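Local coordinates for protein fructosyl amine:oxygen oxidoreductase (Neosartorya fumigata, PDB 4WCT) that probably uses its FAD cofactor to deglycate fructosyl amines (Amadori products) oxidatively, with oxygen as electron acceptor, at residues Ala390-Met393 against Pro394-Gly398; Phe91-Phe94 against Thr95-Ala98. All blocks are in the same frame, centred on the assembly; numbering follows the deposited sequence.

Contact 1: residues Ala390-Met393 against Pro394-Gly398; sequences AMQM and PTIGG. With FAD (flavin-adenine dinucleotide), chain C.
The Q392 carbonyl takes the backbone amides of both T395 and I396, joining a type I beta turn (A390 to M393) to the first turn of the helix that follows, beside the flavin of an FAD-dependent oxidoreductase. I396 N lies 2.8 Å from Q392 O and approaches it nearly end-on (C=O...N 165°), whereas T395 N, at 3.1 Å from the same oxygen, comes in tilted out of the carbonyl plane. I396 CB lies 3.9 Å from Q392 CB; CG1 anti to the backbone N (chi1 -163°) carries CD1 alongside the same Q392 CB. The Q392 side chain folds back at chi2 (-57°); its amide NE2 is bonded to N388 O, and a water that donates to OE1 also bonds T395 OG1. The P394 ring lies against M393, CD 3.5 Å from M393 CB. S39 of helix 35-46 meets M393 O and G397 N through its hydroxyl. At the flavin end, A390 CB rests 3.5 Å from FAD N1, the M391 side chain bends so that CE comes 3.4 Å from FAD O2, and M391 N donates to that same FAD O2 at 2.8 Å.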
loop_
_atom_site.group_PDB
_atom_site.type_symbol
_atom_site.label_atom_id
_atom_site.label_comp_id
_atom_site.label_asym_id
_atom_site.label_seq_id
_atom_site.Cartn_x
_atom_site.Cartn_y
_atom_site.Cartn_z
ATOM N N ALA A 390 -0.981 3.428 -0.403
ATOM C CA ALA A 390 0.162 4.327 -0.451
ATOM C C ALA A 390 -0.184 5.637 -1.153
ATOM O O ALA A 390 0.208 6.736 -0.699
ATOM C CB ALA A 390 1.371 3.670 -1.124
ATOM N N MET A 391 -0.981 5.553 -2.206
ATOM C CA MET A 391 -1.412 6.745 -2.923
ATOM C C MET A 391 -2.312 7.655 -2.087
ATOM O O MET A 391 -2.469 8.848 -2.409
ATOM C CB MET A 391 -2.092 6.392 -4.245
ATOM C CG MET A 391 -3.468 5.806 -4.073
ATOM S SD MET A 391 -4.302 5.354 -5.608
ATOM C CE MET A 391 -3.462 3.842 -6.036
ATOM N N GLN A 392 -2.823 7.139 -0.978
ATOM C CA GLN A 392 -3.667 7.895 -0.072
ATOM C C GLN A 392 -2.850 8.748 0.924
ATOM O O GLN A 392 -3.448 9.488 1.703
ATOM C CB GLN A 392 -4.545 6.946 0.776
ATOM C CG GLN A 392 -5.246 5.813 0.007
ATOM C CD GLN A 392 -6.135 6.298 -1.131
ATOM O OE1 GLN A 392 -6.633 7.435 -1.116
ATOM N NE2 GLN A 392 -6.349 5.424 -2.128
ATOM N N MET A 393 -1.522 8.652 0.891
ATOM C CA MET A 393 -0.669 9.218 1.940
ATOM C C MET A 393 -0.996 10.659 2.333
ATOM O O MET A 393 -0.981 10.975 3.515
ATOM C CB MET A 393 0.807 9.116 1.587
ATOM C CG MET A 393 1.720 9.320 2.785
ATOM S SD MET A 393 3.460 9.473 2.331
ATOM C CE MET A 393 3.734 7.851 1.639
ATOM N N PRO A 394 -1.214 11.559 1.344
ATOM C CA PRO A 394 -1.337 12.976 1.734
ATOM C C PRO A 394 -2.593 13.247 2.579
ATOM O O PRO A 394 -2.573 14.165 3.404
ATOM C CB PRO A 394 -1.458 13.705 0.400
ATOM C CG PRO A 394 -0.877 12.773 -0.614
ATOM C CD PRO A 394 -1.255 11.396 -0.116
ATOM N N THR A 395 -3.650 12.469 2.381
ATOM C CA THR A 395 -4.982 12.795 2.874
ATOM C C THR A 395 -5.538 11.755 3.830
ATOM O O THR A 395 -6.492 12.021 4.529
ATOM C CB THR A 395 -5.973 12.966 1.690
ATOM O OG1 THR A 395 -5.693 11.962 0.679
ATOM C CG2 THR A 395 -5.816 14.332 1.095
ATOM N N ILE A 396 -4.935 10.567 3.865
ATOM C CA ILE A 396 -5.522 9.499 4.682
ATOM C C ILE A 396 -5.537 9.862 6.181
ATOM O O ILE A 396 -6.521 9.599 6.886
ATOM C CB ILE A 396 -4.826 8.148 4.432
ATOM C CG1 ILE A 396 -5.710 6.999 4.960
ATOM C CG2 ILE A 396 -3.448 8.160 5.046
ATOM C CD1 ILE A 396 -6.887 6.671 4.083
ATOM N N GLY A 397 -4.529 10.601 6.632
ATOM C CA GLY A 397 -4.529 11.106 7.989
ATOM C C GLY A 397 -5.675 12.050 8.283
ATOM O O GLY A 397 -6.116 12.140 9.427
ATOM N N GLY A 398 -6.161 12.791 7.280
ATOM C CA GLY A 398 -7.332 13.643 7.524
ATOM C C GLY A 398 -8.603 12.837 7.707
ATOM O O GLY A 398 -9.467 13.204 8.501
HETATM P PA FAD C . 2.846 0.495 6.403
HETATM O O1A FAD C . 3.231 1.595 5.457
HETATM O O2A FAD C . 3.345 -0.901 6.194
HETATM O O5B FAD C . 3.261 0.988 7.836
HETATM C C5B FAD C . 3.029 0.147 8.976
HETATM C C4B FAD C . 3.974 0.596 10.085
HETATM O O4B FAD C . 3.609 -0.088 11.328
HETATM C C3B FAD C . 5.444 0.288 9.820
HETATM O O3B FAD C . 6.269 1.461 9.906
HETATM C C2B FAD C . 5.804 -0.727 10.909
HETATM O O2B FAD C . 7.168 -0.723 11.325
HETATM C C1B FAD C . 4.804 -0.375 12.013
HETATM N N9A FAD C . 4.574 -1.510 12.932
HETATM C C8A FAD C . 4.519 -2.820 12.630
HETATM N N7A FAD C . 4.357 -3.560 13.751
HETATM C C5A FAD C . 4.222 -2.670 14.769
HETATM C C6A FAD C . 4.090 -2.779 16.217
HETATM N N6A FAD C . 3.991 -3.983 16.807
HETATM N N1A FAD C . 4.101 -1.628 16.922
HETATM C C2A FAD C . 4.176 -0.413 16.364
HETATM N N3A FAD C . 4.341 -0.247 15.041
HETATM C C4A FAD C . 4.373 -1.335 14.233
HETATM N N1 FAD C . -0.441 1.165 -2.822
HETATM C C2 FAD C . -0.714 2.146 -3.753
HETATM O O2 FAD C . -1.483 3.045 -3.418
HETATM N N3 FAD C . -0.082 2.189 -4.928
HETATM C C4 FAD C . 0.745 1.202 -5.332
HETATM O O4 FAD C . 1.351 1.194 -6.439
HETATM C C4X FAD C . 1.057 0.121 -4.413
HETATM N N5 FAD C . 1.903 -0.880 -4.772
HETATM C C5X FAD C . 2.355 -1.730 -3.799
HETATM C C6 FAD C . 3.392 -2.621 -4.053
HETATM C C7 FAD C . 3.764 -3.543 -3.092
HETATM C C7M FAD C . 4.922 -4.435 -3.362
HETATM C C8 FAD C . 3.102 -3.525 -1.781
HETATM C C8M FAD C . 3.486 -4.456 -0.691
HETATM C C9 FAD C . 2.150 -2.581 -1.483
HETATM C C9A FAD C . 1.710 -1.715 -2.462
HETATM N N10 FAD C . 0.674 -0.816 -2.193
HETATM C C10 FAD C . 0.402 0.180 -3.133
HETATM C "C1'" FAD C . -0.079 -0.759 -0.948
HETATM C "C2'" FAD C . 0.471 0.263 0.034
HETATM O "O2'" FAD C . 1.877 0.063 0.099
HETATM C "C3'" FAD C . -0.181 0.025 1.402
HETATM O "O3'" FAD C . -1.602 -0.109 1.250
HETATM C "C4'" FAD C . 0.143 1.151 2.389
HETATM O "O4'" FAD C . 1.529 1.475 2.305
HETATM C "C5'" FAD C . -0.171 0.646 3.791
HETATM O "O5'" FAD C . 0.080 1.700 4.720
HETATM P P FAD C . 0.057 1.384 6.296
HETATM O O1P FAD C . 0.402 2.666 7.020
HETATM O O2P FAD C . -1.235 0.658 6.579
HETATM O O3P FAD C . 1.264 0.342 6.474
HETATM O O HOH W 1 -7.227 9.749 0.398
#

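Contact 2: residues Phe91-Phe94 against Thr95-Ala98; sequences FSTF and TRAA
F91 and T95, one turn apart on helix 86-102, meet through backbone and side chain alike. The backbone bonds are the i to i+4 ladder of an alpha helix. T95 N lies 2.9 Å from F91 O, in the plane of that carbonyl, and A98 N reaches F94 O in the same way, while R96 N to S92 O and A97 N to T93 O come in tilted out of the plane.

The apolar part is a CH-pi contact: the T95 methyl CG2 sits over one face of the F91 ring, 4.0 Å from its centroid and 27° off the normal, closest to the CE2 and CZ side. T95 chi1 of 58° sends CG2 anti to the carbonyl carbon, toward that ring, and turns OG1 back over the preceding turn, where its contacts with F91 O and S92 O are weak at best; the strong partner of this hydroxyl is H76 ND1.

Charge and water make up the polar part. R96 runs out extended and then bends at chi3 (-59°), which sets one face of its guanidinium against S92 O, the oxygen 3.9 Å from the plane and over the centre of the group. NE forms a salt bridge with E78. A water donates to T93 OG1 at 2.6 Å and accepts from R96 NH1 at 2.9 Å, bridging two side chains that do not bond directly; T93 OG1 is also bonded to A89 O.

Around the helix, S92 OG is held by S77 O, F94 packs edge-to-face with F368 and with F399 of helix 393-404, A97 and A98 touch T395 on that same helix, and T93 and F94 lean on V412 of helix 410-413.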
loop_
_atom_site.group_PDB
_atom_site.type_symbol
_atom_site.label_atom_id
_atom_site.label_comp_id
_atom_site.label_asym_id
_atom_site.label_seq_id
_atom_site.Cartn_x
_atom_site.Cartn_y
_atom_site.Cartn_z
ATOM N N PHE A 91 -14.070 4.827 -2.923
ATOM C CA PHE A 91 -12.678 4.821 -3.337
ATOM C C PHE A 91 -12.323 6.091 -4.119
ATOM O O PHE A 91 -11.273 6.704 -3.877
ATOM C CB PHE A 91 -12.327 3.565 -4.120
ATOM C CG PHE A 91 -10.860 3.405 -4.346
ATOM C CD1 PHE A 91 -10.010 3.084 -3.285
ATOM C CD2 PHE A 91 -10.317 3.646 -5.591
ATOM C CE1 PHE A 91 -8.644 3.007 -3.470
ATOM C CE2 PHE A 91 -8.954 3.473 -5.810
ATOM C CZ PHE A 91 -8.118 3.200 -4.741
ATOM N N SER A 92 -13.216 6.505 -5.011
ATOM C CA SER A 92 -13.001 7.702 -5.816
ATOM C C SER A 92 -13.006 8.949 -4.951
ATOM O O SER A 92 -12.290 9.908 -5.241
ATOM C CB SER A 92 -14.079 7.843 -6.882
ATOM O OG SER A 92 -13.873 6.924 -7.929
ATOM N N THR A 93 -13.776 8.919 -3.863
ATOM C CA THR A 93 -13.722 10.012 -2.873
ATOM C C THR A 93 -12.345 10.116 -2.211
ATOM O O THR A 93 -11.742 11.211 -2.154
ATOM C CB THR A 93 -14.796 9.831 -1.804
ATOM O OG1 THR A 93 -16.089 9.816 -2.420
ATOM C CG2 THR A 93 -14.700 10.923 -0.755
ATOM N N PHE A 94 -11.794 8.968 -1.823
ATOM C CA PHE A 94 -10.424 8.931 -1.281
ATOM C C PHE A 94 -9.410 9.440 -2.305
ATOM O O PHE A 94 -8.595 10.311 -1.994
ATOM C CB PHE A 94 -10.041 7.531 -0.830
ATOM C CG PHE A 94 -10.667 7.124 0.475
ATOM C CD1 PHE A 94 -10.252 7.702 1.665
ATOM C CD2 PHE A 94 -11.547 6.072 0.535
ATOM C CE1 PHE A 94 -10.741 7.267 2.879
ATOM C CE2 PHE A 94 -12.120 5.696 1.735
ATOM C CZ PHE A 94 -11.664 6.239 2.924
ATOM N N THR A 95 -9.441 8.903 -3.517
ATOM C CA THR A 95 -8.414 9.288 -4.528
ATOM C C THR A 95 -8.570 10.702 -5.077
ATOM O O THR A 95 -7.597 11.332 -5.448
ATOM C CB THR A 95 -8.283 8.291 -5.688
ATOM O OG1 THR A 95 -9.523 8.109 -6.384
ATOM C CG2 THR A 95 -7.816 6.931 -5.146
ATOM N N ARG A 96 -9.791 11.205 -5.096
ATOM C CA ARG A 96 -10.013 12.585 -5.492
ATOM C C ARG A 96 -9.276 13.514 -4.560
ATOM O O ARG A 96 -8.580 14.455 -5.000
ATOM C CB ARG A 96 -11.514 12.907 -5.470
ATOM C CG ARG A 96 -11.862 14.226 -6.129
ATOM C CD ARG A 96 -13.342 14.548 -6.023
ATOM N NE ARG A 96 -14.151 13.505 -6.644
ATOM C CZ ARG A 96 -14.941 12.667 -5.974
ATOM N NH1 ARG A 96 -15.232 12.873 -4.699
ATOM N NH2 ARG A 96 -15.593 11.734 -6.636
ATOM N N ALA A 97 -9.490 13.308 -3.269
ATOM C CA ALA A 97 -8.816 14.107 -2.251
ATOM C C ALA A 97 -7.301 13.936 -2.341
ATOM O O ALA A 97 -6.526 14.897 -2.192
ATOM C CB ALA A 97 -9.293 13.708 -0.859
ATOM N N ALA A 98 -6.862 12.705 -2.555
ATOM C CA ALA A 98 -5.439 12.438 -2.586
ATOM C C ALA A 98 -4.811 13.170 -3.759
ATOM O O ALA A 98 -3.735 13.741 -3.620
ATOM C CB ALA A 98 -5.167 10.937 -2.679
HETATM O O HOH W 2 -17.440 12.032 -2.933
#

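In the fold
Contacts 1 and 2 are both largely buried and lie side by side, their centres about 9 Å apart, where helix 86-102 packs against the start of helix 393-404. Contact 1 is the deeper and touches the flavin directly; in contact 2 the F91 side chain stays about 7 Å from FAD, and R96 is exposed. T395 OG1 comes 3.3 Å from A98 CA, and Q392 OE1 lies 3.4 Å from F94 CB. Their chemistry differs accordingly: contact 1 joins a turn to a helix start through one shared carbonyl and a backbone hydrogen bond to FAD, whereas contact 2 stays within one helix, with a CH-pi contact in one part and arginine and water in another.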